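Local coordinates for protein tRNA dimethylallyltransferase (Staphylococcus epidermidis ATCC 12228, PDB 3D3Q) that probably transfers a dimethylallyl group from dimethylallyl diphosphate to the adenine at position 37 of tRNAs that read codons beginning with uridine, at residues 110-115 with 194-199. Numbering follows the deposited sequence.
Sequences QSLLYN and ENYDTL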
ATOM      1  N   GLN A 110      -2.718  -0.379   8.565  1.00 41.74           N
ATOM      2  CA  GLN A 110      -2.607  -1.101   9.819  1.00 42.65           C
ATOM      3  C   GLN A 110      -3.494  -0.470  10.890  1.00 42.85           C
ATOM      4  O   GLN A 110      -4.114  -1.167  11.702  1.00 43.03           O
ATOM      5  CB  GLN A 110      -1.149  -1.178  10.301  1.00 43.38           C
ATOM      6  CG  GLN A 110      -0.618   0.032  11.034  1.00 43.67           C
ATOM      7  CD  GLN A 110       0.642  -0.296  11.831  1.00 44.36           C
ATOM      8  OE1 GLN A 110       1.266   0.591  12.417  1.00 44.31           O
ATOM      9  NE2 GLN A 110       1.014  -1.579  11.862  1.00 43.98           N
ATOM     10  N   SER A 111      -3.582   0.852  10.878  1.00 42.96           N
ATOM     11  CA  SER A 111      -4.403   1.551  11.860  1.00 43.29           C
ATOM     12  C   SER A 111      -5.836   1.032  11.780  1.00 43.63           C
ATOM     13  O   SER A 111      -6.550   0.975  12.783  1.00 43.24           O
ATOM     14  CB  SER A 111      -4.359   3.062  11.597  1.00 41.83           C
ATOM     15  OG  SER A 111      -3.022   3.535  11.581  1.00 38.04           O
ATOM     16  N   LEU A 112      -6.231   0.634  10.575  1.00 42.94           N
ATOM     17  CA  LEU A 112      -7.569   0.110  10.316  1.00 43.24           C
ATOM     18  C   LEU A 112      -7.695  -1.376  10.589  1.00 42.84           C
ATOM     19  O   LEU A 112      -8.770  -1.864  10.929  1.00 43.39           O
ATOM     20  CB  LEU A 112      -7.958   0.372   8.851  1.00 42.95           C
ATOM     21  CG  LEU A 112      -9.176  -0.362   8.274  1.00 41.60           C
ATOM     22  CD1 LEU A 112     -10.449  -0.005   9.041  1.00 40.14           C
ATOM     23  CD2 LEU A 112      -9.304  -0.000   6.814  1.00 40.07           C
ATOM     24  N   LEU A 113      -6.600  -2.100  10.429  1.00 42.94           N
ATOM     25  CA  LEU A 113      -6.632  -3.539  10.633  1.00 43.87           C
ATOM     26  C   LEU A 113      -6.454  -3.977  12.081  1.00 43.65           C
ATOM     27  O   LEU A 113      -7.100  -4.920  12.529  1.00 43.18           O
ATOM     28  CB  LEU A 113      -5.565  -4.206   9.760  1.00 44.22           C
ATOM     29  CG  LEU A 113      -5.751  -3.965   8.257  1.00 45.40           C
ATOM     30  CD1 LEU A 113      -4.592  -4.571   7.499  1.00 45.75           C
ATOM     31  CD2 LEU A 113      -7.070  -4.572   7.800  1.00 45.87           C
ATOM     32  N   TYR A 114      -5.606  -3.269  12.815  1.00 43.62           N
ATOM     33  CA  TYR A 114      -5.313  -3.626  14.194  1.00 43.89           C
ATOM     34  C   TYR A 114      -5.632  -2.537  15.191  1.00 45.49           C
ATOM     35  O   TYR A 114      -5.510  -1.359  14.883  1.00 47.98           O
ATOM     36  CB  TYR A 114      -3.832  -3.972  14.306  1.00 43.38           C
ATOM     37  CG  TYR A 114      -3.360  -4.909  13.223  1.00 40.83           C
ATOM     38  CD1 TYR A 114      -3.951  -6.152  13.071  1.00 39.48           C
ATOM     39  CD2 TYR A 114      -2.332  -4.548  12.349  1.00 40.02           C
ATOM     40  CE1 TYR A 114      -3.546  -7.019  12.085  1.00 40.57           C
ATOM     41  CE2 TYR A 114      -1.908  -5.415  11.347  1.00 40.05           C
ATOM     42  CZ  TYR A 114      -2.532  -6.660  11.227  1.00 40.06           C
ATOM     43  OH  TYR A 114      -2.165  -7.565  10.268  1.00 39.18           O
ATOM     44  N   ASN A 115      -6.022  -2.932  16.396  1.00 47.91           N
ATOM     45  CA  ASN A 115      -6.325  -1.968  17.438  1.00 49.56           C
ATOM     46  C   ASN A 115      -5.175  -1.772  18.393  1.00 50.49           C
ATOM     47  O   ASN A 115      -5.354  -1.930  19.594  1.00 50.90           O
ATOM     48  CB  ASN A 115      -7.517  -2.425  18.246  1.00 49.54           C
ATOM     49  CG  ASN A 115      -8.799  -1.934  17.687  1.00 51.39           C
ATOM     50  OD1 ASN A 115      -9.849  -2.144  18.281  1.00 52.45           O
ATOM     51  ND2 ASN A 115      -8.737  -1.266  16.530  1.00 52.07           N
ATOM     52  N   GLU A 194      -6.618  -7.768  15.806  1.00 47.75           N
ATOM     53  CA  GLU A 194      -7.194  -7.622  14.473  1.00 49.40           C
ATOM     54  C   GLU A 194      -8.704  -7.459  14.484  1.00 48.31           C
ATOM     55  O   GLU A 194      -9.416  -8.225  15.116  1.00 48.33           O
ATOM     56  CB  GLU A 194      -6.819  -8.806  13.587  1.00 51.42           C
ATOM     57  CG  GLU A 194      -7.249 -10.141  14.138  1.00 56.87           C
ATOM     58  CD  GLU A 194      -6.884 -11.287  13.210  1.00 60.08           C
ATOM     59  OE1 GLU A 194      -7.023 -12.466  13.632  1.00 61.22           O
ATOM     60  OE2 GLU A 194      -6.466 -11.008  12.056  1.00 60.95           O
ATOM     61  N   ASN A 195      -9.179  -6.461  13.753  1.00 46.51           N
ATOM     62  CA  ASN A 195     -10.583  -6.183  13.699  1.00 45.67           C
ATOM     63  C   ASN A 195     -11.316  -6.933  12.624  1.00 45.98           C
ATOM     64  O   ASN A 195     -12.523  -7.093  12.710  1.00 47.00           O
ATOM     65  CB  ASN A 195     -10.808  -4.694  13.515  1.00 47.07           C
ATOM     66  CG  ASN A 195     -10.123  -3.874  14.590  1.00 48.46           C
ATOM     67  OD1 ASN A 195     -10.078  -4.280  15.755  1.00 49.07           O
ATOM     68  ND2 ASN A 195      -9.579  -2.719  14.208  1.00 48.06           N
ATOM     69  N   TYR A 196     -10.614  -7.406  11.609  1.00 46.29           N
ATOM     70  CA  TYR A 196     -11.302  -8.110  10.542  1.00 47.17           C
ATOM     71  C   TYR A 196     -10.621  -9.381  10.083  1.00 47.82           C
ATOM     72  O   TYR A 196      -9.435  -9.591  10.328  1.00 47.37           O
ATOM     73  CB  TYR A 196     -11.472  -7.184   9.330  1.00 46.04           C
ATOM     74  CG  TYR A 196     -11.977  -5.799   9.664  1.00 45.49           C
ATOM     75  CD1 TYR A 196     -11.094  -4.764   9.974  1.00 44.85           C
ATOM     76  CD2 TYR A 196     -13.344  -5.520   9.660  1.00 45.74           C
ATOM     77  CE1 TYR A 196     -11.569  -3.480  10.264  1.00 44.31           C
ATOM     78  CE2 TYR A 196     -13.826  -4.250   9.953  1.00 43.91           C
ATOM     79  CZ  TYR A 196     -12.942  -3.238  10.249  1.00 43.56           C
ATOM     80  OH  TYR A 196     -13.449  -1.990  10.515  1.00 42.22           O
ATOM     81  N   ASP A 197     -11.405 -10.227   9.421  1.00 48.93           N
ATOM     82  CA  ASP A 197     -10.908 -11.475   8.845  1.00 50.31           C
ATOM     83  C   ASP A 197     -10.303 -11.045   7.506  1.00 50.43           C
ATOM     84  O   ASP A 197     -10.819 -11.388   6.435  1.00 51.08           O
ATOM     85  CB  ASP A 197     -12.062 -12.445   8.582  1.00 51.47           C
ATOM     86  CG  ASP A 197     -11.631 -13.637   7.750  1.00 53.27           C
ATOM     87  OD1 ASP A 197     -12.495 -14.325   7.166  1.00 53.86           O
ATOM     88  OD2 ASP A 197     -10.410 -13.886   7.674  1.00 55.59           O
ATOM     89  N   THR A 198      -9.203 -10.299   7.577  1.00 49.76           N
ATOM     90  CA  THR A 198      -8.543  -9.739   6.394  1.00 49.28           C
ATOM     91  C   THR A 198      -7.876 -10.676   5.394  1.00 47.06           C
ATOM     92  O   THR A 198      -7.320 -11.707   5.751  1.00 46.55           O
ATOM     93  CB  THR A 198      -7.485  -8.671   6.808  1.00 50.79           C
ATOM     94  OG1 THR A 198      -6.306  -9.326   7.293  1.00 52.00           O
ATOM     95  CG2 THR A 198      -8.038  -7.757   7.908  1.00 51.01           C
ATOM     96  N   LEU A 199      -7.961 -10.288   4.129  1.00 46.23           N
ATOM     97  CA  LEU A 199      -7.340 -11.021   3.039  1.00 45.60           C
ATOM     98  C   LEU A 199      -6.440  -9.976   2.383  1.00 44.21           C
ATOM     99  O   LEU A 199      -6.734  -9.461   1.311  1.00 44.85           O
ATOM    100  CB  LEU A 199      -8.396 -11.532   2.056  1.00 44.96           C
ATOM    101  CG  LEU A 199      -7.913 -12.206   0.764  1.00 44.18           C
ATOM    102  CD1 LEU A 199      -6.659 -13.045   0.987  1.00 43.89           C
ATOM    103  CD2 LEU A 199      -9.047 -13.055   0.242  1.00 45.05           C
TER
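The C-terminal end of helix 106-113 meets the loop that leads into strand 197-204, where Leu-113 and Tyr-114 lie against Glu-194 and Asn-195. Asn-195 N donates a hydrogen bond to Leu-113 O over 2.9 Å. The bond is nearly straight, 168° at the hydrogen, and lies almost along the carbonyl axis. The same oxygen takes a CA-H...O contact from Glu-194 CA. Tyr-114 is the first residue to leave the helical conformation, and its backbone forms a single beta bridge with Glu-194, CA to CA 4.4 Å. A backbone hydrogen bond between Asn-115 and Thr-193 lies beside it. The Tyr-114 ring meets Glu-194 with its edge, CD1 lying 3.9 Å from Glu-194 CB. One face of this ring is covered by CB of its own neighbour Leu-113. The Glu-194 carboxylate turns to a salt bridge with Lys-6. Leu-112 O lies in the plane of the Tyr-196 ring, at its edge near CE1. Leu-112 CD1 lies 3.9 Å from Tyr-196 CE1, the two side chains crossing at about a right angle. Chi1 (166°) sets Leu-112 CG anti to the backbone N, and chi2 (61°) places CD1. Helix 78-94 packs on both side chains, Phe-81 on Leu-112 and Ile-89 on Tyr-196. Leu-113 CD2 also packs on Thr-198 CG2. The contact thus joins a helix end to the entry of strand 197-204, between strands 8-13 and 291-294 in the parallel beta sheet of an alpha/beta, P-loop NTPase-like fold.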